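Local coordinates for protein TgTwinScan_2721 - E2 domain (Toxoplasma gondii, PDB 2F4Z) that probably carries activated ubiquitin as a thioester and helps pass it to substrates, as expected of a ubiquitin-conjugating (E2) enzyme, at residues K184-T187 and E188-K192; G72-H75 and R76-G79. All blocks are in the same frame, centred on the assembly; numbering follows the deposited sequence.

Contact 1. Residues K184-T187 and E188-K192; sequences KLWT and ETFAK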
loop_
_atom_site.group_PDB
_atom_site.type_symbol
_atom_site.label_atom_id
_atom_site.label_comp_id
_atom_site.label_asym_id
_atom_site.label_seq_id
_atom_site.Cartn_x
_atom_site.Cartn_y
_atom_site.Cartn_z
ATOM N N LYS A 184 -27.587 7.313 10.235
ATOM C CA LYS A 184 -28.447 6.328 9.615
ATOM C C LYS A 184 -29.590 6.902 8.762
ATOM O O LYS A 184 -29.871 6.390 7.670
ATOM C CB LYS A 184 -28.953 5.314 10.643
ATOM C CG LYS A 184 -30.089 4.503 10.111
ATOM C CD LYS A 184 -30.419 3.292 10.966
ATOM C CE LYS A 184 -31.600 2.536 10.347
ATOM N NZ LYS A 184 -32.392 1.799 11.392
ATOM N N LEU A 185 -30.222 7.974 9.213
ATOM C CA LEU A 185 -31.261 8.619 8.411
ATOM C C LEU A 185 -30.663 9.277 7.159
ATOM O O LEU A 185 -31.264 9.206 6.079
ATOM C CB LEU A 185 -32.030 9.672 9.212
ATOM C CG LEU A 185 -33.168 10.441 8.504
ATOM C CD1 LEU A 185 -34.294 9.461 8.131
ATOM C CD2 LEU A 185 -33.660 11.538 9.426
ATOM N N TRP A 186 -29.518 9.962 7.301
ATOM C CA TRP A 186 -28.807 10.525 6.130
ATOM C C TRP A 186 -28.443 9.425 5.149
ATOM O O TRP A 186 -28.627 9.597 3.970
ATOM C CB TRP A 186 -27.587 11.328 6.517
ATOM C CG TRP A 186 -27.897 12.768 6.852
ATOM C CD1 TRP A 186 -28.895 13.208 7.674
ATOM C CD2 TRP A 186 -27.130 13.936 6.483
ATOM N NE1 TRP A 186 -28.827 14.571 7.799
ATOM C CE2 TRP A 186 -27.743 15.046 7.103
ATOM C CE3 TRP A 186 -26.002 14.150 5.671
ATOM C CZ2 TRP A 186 -27.306 16.364 6.888
ATOM C CZ3 TRP A 186 -25.556 15.451 5.458
ATOM C CH2 TRP A 186 -26.184 16.547 6.076
ATOM N N THR A 187 -27.964 8.289 5.632
ATOM C CA THR A 187 -27.691 7.100 4.767
ATOM C C THR A 187 -28.969 6.652 3.969
ATOM O O THR A 187 -28.944 6.477 2.729
ATOM C CB THR A 187 -27.075 5.965 5.623
ATOM O OG1 THR A 187 -25.813 6.414 6.169
ATOM C CG2 THR A 187 -26.813 4.698 4.804
ATOM N N GLU A 188 -30.097 6.546 4.669
ATOM C CA GLU A 188 -31.349 6.060 4.086
ATOM C C GLU A 188 -31.872 7.073 3.118
ATOM O O GLU A 188 -32.405 6.717 2.097
ATOM C CB GLU A 188 -32.389 5.773 5.178
ATOM C CG GLU A 188 -31.947 4.562 6.014
ATOM C CD GLU A 188 -32.761 4.260 7.300
ATOM O OE1 GLU A 188 -33.142 5.198 8.079
ATOM O OE2 GLU A 188 -32.949 3.029 7.552
ATOM N N THR A 189 -31.638 8.339 3.407
ATOM C CA THR A 189 -32.147 9.422 2.625
ATOM C C THR A 189 -31.308 9.726 1.366
ATOM O O THR A 189 -31.863 9.933 0.303
ATOM C CB THR A 189 -32.236 10.673 3.499
ATOM O OG1 THR A 189 -33.135 10.405 4.565
ATOM C CG2 THR A 189 -32.729 11.858 2.714
ATOM N N PHE A 190 -29.988 9.765 1.503
ATOM C CA PHE A 190 -29.099 10.265 0.459
ATOM C C PHE A 190 -28.195 9.241 -0.179
ATOM O O PHE A 190 -27.591 9.537 -1.214
ATOM C CB PHE A 190 -28.182 11.347 1.023
ATOM C CG PHE A 190 -28.894 12.460 1.613
ATOM C CD1 PHE A 190 -28.782 12.704 2.965
ATOM C CD2 PHE A 190 -29.717 13.279 0.802
ATOM C CE1 PHE A 190 -29.474 13.748 3.556
ATOM C CE2 PHE A 190 -30.406 14.341 1.354
ATOM C CZ PHE A 190 -30.287 14.591 2.751
ATOM N N ALA A 191 -28.073 8.064 0.404
ATOM C CA ALA A 191 -27.046 7.121 -0.019
ATOM C C ALA A 191 -27.692 5.821 -0.471
ATOM O O ALA A 191 -27.066 4.759 -0.515
ATOM C CB ALA A 191 -26.081 6.882 1.129
ATOM N N LYS A 192 -28.987 5.909 -0.759
ATOM C CA LYS A 192 -29.858 4.705 -0.947
ATOM C C LYS A 192 -30.925 5.004 -1.975
ATOM O O LYS A 192 -30.590 5.131 -3.162
ATOM C CB LYS A 192 -30.527 4.232 0.361
ATOM C CG LYS A 192 -29.603 3.561 1.375
ATOM C CD LYS A 192 -30.415 2.617 2.209
ATOM C CE LYS A 192 -29.813 2.344 3.575
ATOM N NZ LYS A 192 -30.549 1.193 4.219
#
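Trp186 and Phe190, one helical turn apart near the C-terminal end of helix 176-190, form a T-shaped pair. The Phe190 edge, led by CE1, comes down over one face of the indole, with CE1 3.8 Å from Trp186 CD2 and the two planes at 76°. The methyl CG2 of Thr189 lies over the centre of one face of the Phe190 ring.

Among the hydrogen bonds, Leu185 O is gripped twice by Thr189. Thr189 N donates to Leu185 O at 2.8 Å and Thr189 OG1 to the same oxygen at 2.7 Å, from opposite faces of the carbonyl plane. The hydroxyl can fold back because OG1 stands beside its own backbone N (chi1 -61°). Ala191, the first residue to leave helical geometry, still donates its N to Thr187 O at 2.9 Å.

Charge probably contributes only loosely: Lys184 NZ stays 4.1 Å from Glu188 OE2, beyond a salt bridge, while Lys184 CE lies alongside that oxygen.

On the side facing the sheet, Thr187 and Ala191 pack on Phe94 of strand 93-99, and Thr187 OG1 bonds back to Ala183 O. Trp186 meets the ring of Trp118, so the helix end is seated against the sheet and its adjoining loops.

Contact 2. Residues G72-H75 and R76-G79; sequences GDIH and RWRG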
loop_
_atom_site.group_PDB
_atom_site.type_symbol
_atom_site.label_atom_id
_atom_site.label_comp_id
_atom_site.label_asym_id
_atom_site.label_seq_id
_atom_site.Cartn_x
_atom_site.Cartn_y
_atom_site.Cartn_z
ATOM N N GLY A 72 -14.718 10.863 -20.284
ATOM C CA GLY A 72 -13.493 10.495 -21.021
ATOM C C GLY A 72 -12.093 10.877 -20.507
ATOM O O GLY A 72 -11.080 10.480 -21.114
ATOM N N ASP A 73 -12.004 11.602 -19.379
ATOM C CA ASP A 73 -10.700 12.034 -18.785
ATOM C C ASP A 73 -10.179 11.046 -17.723
ATOM O O ASP A 73 -10.822 10.910 -16.674
ATOM C CB ASP A 73 -10.930 13.396 -18.118
ATOM C CG ASP A 73 -9.666 14.099 -17.779
ATOM O OD1 ASP A 73 -9.720 15.308 -17.554
ATOM O OD2 ASP A 73 -8.603 13.478 -17.694
ATOM N N ILE A 74 -9.041 10.378 -17.935
ATOM C CA ILE A 74 -8.509 9.421 -16.911
ATOM C C ILE A 74 -7.956 10.123 -15.633
ATOM O O ILE A 74 -7.501 9.440 -14.721
ATOM C CB ILE A 74 -7.271 8.565 -17.364
ATOM C CG1 ILE A 74 -6.681 9.085 -18.626
ATOM C CG2 ILE A 74 -7.448 6.996 -17.137
ATOM C CD1 ILE A 74 -5.855 10.297 -18.364
ATOM N N HIS A 75 -7.923 11.461 -15.643
ATOM C CA HIS A 75 -7.544 12.313 -14.488
ATOM C C HIS A 75 -8.753 12.794 -13.698
ATOM O O HIS A 75 -8.611 13.551 -12.733
ATOM C CB HIS A 75 -6.702 13.506 -14.950
ATOM C CG HIS A 75 -5.293 13.126 -15.253
ATOM N ND1 HIS A 75 -4.896 12.687 -16.491
ATOM C CD2 HIS A 75 -4.205 13.017 -14.448
ATOM C CE1 HIS A 75 -3.618 12.358 -16.452
ATOM N NE2 HIS A 75 -3.169 12.559 -15.230
ATOM N N ARG A 76 -9.947 12.368 -14.107
ATOM C CA ARG A 76 -11.144 12.697 -13.352
ATOM C C ARG A 76 -11.953 11.419 -13.151
ATOM O O ARG A 76 -12.364 10.756 -14.122
ATOM C CB ARG A 76 -11.938 13.800 -14.077
ATOM C CG ARG A 76 -13.133 14.307 -13.260
ATOM C CD ARG A 76 -12.649 14.994 -11.948
ATOM N NE ARG A 76 -13.733 15.679 -11.263
ATOM C CZ ARG A 76 -14.049 16.956 -11.443
ATOM N NH1 ARG A 76 -15.063 17.468 -10.756
ATOM N NH2 ARG A 76 -13.370 17.718 -12.299
ATOM N N TRP A 77 -12.094 11.000 -11.906
ATOM C CA TRP A 77 -12.786 9.739 -11.618
ATOM C C TRP A 77 -13.907 9.974 -10.631
ATOM O O TRP A 77 -13.949 10.982 -9.888
ATOM C CB TRP A 77 -11.859 8.702 -10.945
ATOM C CG TRP A 77 -10.700 8.070 -11.710
ATOM C CD1 TRP A 77 -10.106 8.516 -12.865
ATOM C CD2 TRP A 77 -9.951 6.927 -11.292
ATOM N NE1 TRP A 77 -9.039 7.708 -13.198
ATOM C CE2 TRP A 77 -8.924 6.719 -12.250
ATOM C CE3 TRP A 77 -10.050 6.050 -10.200
ATOM C CZ2 TRP A 77 -7.983 5.670 -12.141
ATOM C CZ3 TRP A 77 -9.122 4.995 -10.099
ATOM C CH2 TRP A 77 -8.113 4.809 -11.074
ATOM N N ARG A 78 -14.774 8.992 -10.572
ATOM C CA ARG A 78 -15.812 8.893 -9.575
ATOM C C ARG A 78 -15.498 7.626 -8.775
ATOM O O ARG A 78 -15.171 6.600 -9.393
ATOM C CB ARG A 78 -17.116 8.720 -10.307
ATOM C CG ARG A 78 -18.287 9.132 -9.582
ATOM C CD ARG A 78 -19.499 8.817 -10.496
ATOM N NE ARG A 78 -19.588 9.707 -11.660
ATOM C CZ ARG A 78 -20.042 10.960 -11.595
ATOM N NH1 ARG A 78 -20.429 11.465 -10.406
ATOM N NH2 ARG A 78 -20.111 11.704 -12.704
ATOM N N GLY A 79 -15.467 7.734 -7.437
ATOM C CA GLY A 79 -15.248 6.596 -6.551
ATOM C C GLY A 79 -16.586 6.200 -5.927
ATOM O O GLY A 79 -17.472 7.036 -5.802
#
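Two first torsions set up the contact between Asp73-Ile74 and Arg76-Trp77: Asp73 swings CG away from its own N (chi1 -166°), toward the chain that follows, and Trp77 keeps CG beside its N (chi1 -68°), a choice that turns the NE1 edge of the indole back toward Ile74 O. The corner is a type I beta turn from Asp73 to Arg76, in the connection between antiparallel strands 65-70 and 77-82 of the E2 sheet.

The turn illustrates how backbone and side chains can share the work of reversing a chain. Its closing bond runs from Arg76 N to Asp73 O at 3.1 Å and is nearly straight at the hydrogen, although the donor stands well above the carbonyl plane. Asp73 adds an Asx turn: its OD2 accepts from His75 N at 3.0 Å, met from above the carboxylate plane. Turn carbonyl and carboxylate thus engage successive backbone N-H groups, and the same OD2 lies in plane at the edge of the His75 imidazole. The CB atoms of Asp73 and Arg76 are 4.2 Å apart, but the arginine chain, bent at chi2, leads its guanidinium elsewhere, to a salt bridge with Asp97.

Helix 33-46 lies against this corner, with Ile74 on Gln34, His75 on Leu37 and Trp77 on Glu40 and Ile44. Trp77 also packs on Ala67 and Ile69 of strand 65-70, which ties helix, turn and sheet together through one buried indole. Its single polar side-chain atom is satisfied within the turn: Trp77 NE1 donates to Ile74 O at 2.8 Å, a bent bond (131°) with the oxygen tilted from the indole plane.

In the fold
Both contacts are local, within continuous chain, and meet the same sheet at different places, their centres 25 Å apart. Contact 1 ends helix 176-190 and contact 2 opens strand 77-82; strand 93-99 touches both, beside the helix end through Phe94 and beside the turn through Ile98 and Val99. Contact 1 is partly buried, with its inner side against the sheet, whereas contact 2 is a surface turn from which one buried tryptophan reaches inward. Each uses a tryptophan differently: Trp186 offers a face to another ring, Trp77 an N-H to a carbonyl. Side chains also bond to backbone differently, a threonine hydroxyl in the helix and an aspartate carboxylate in the turn.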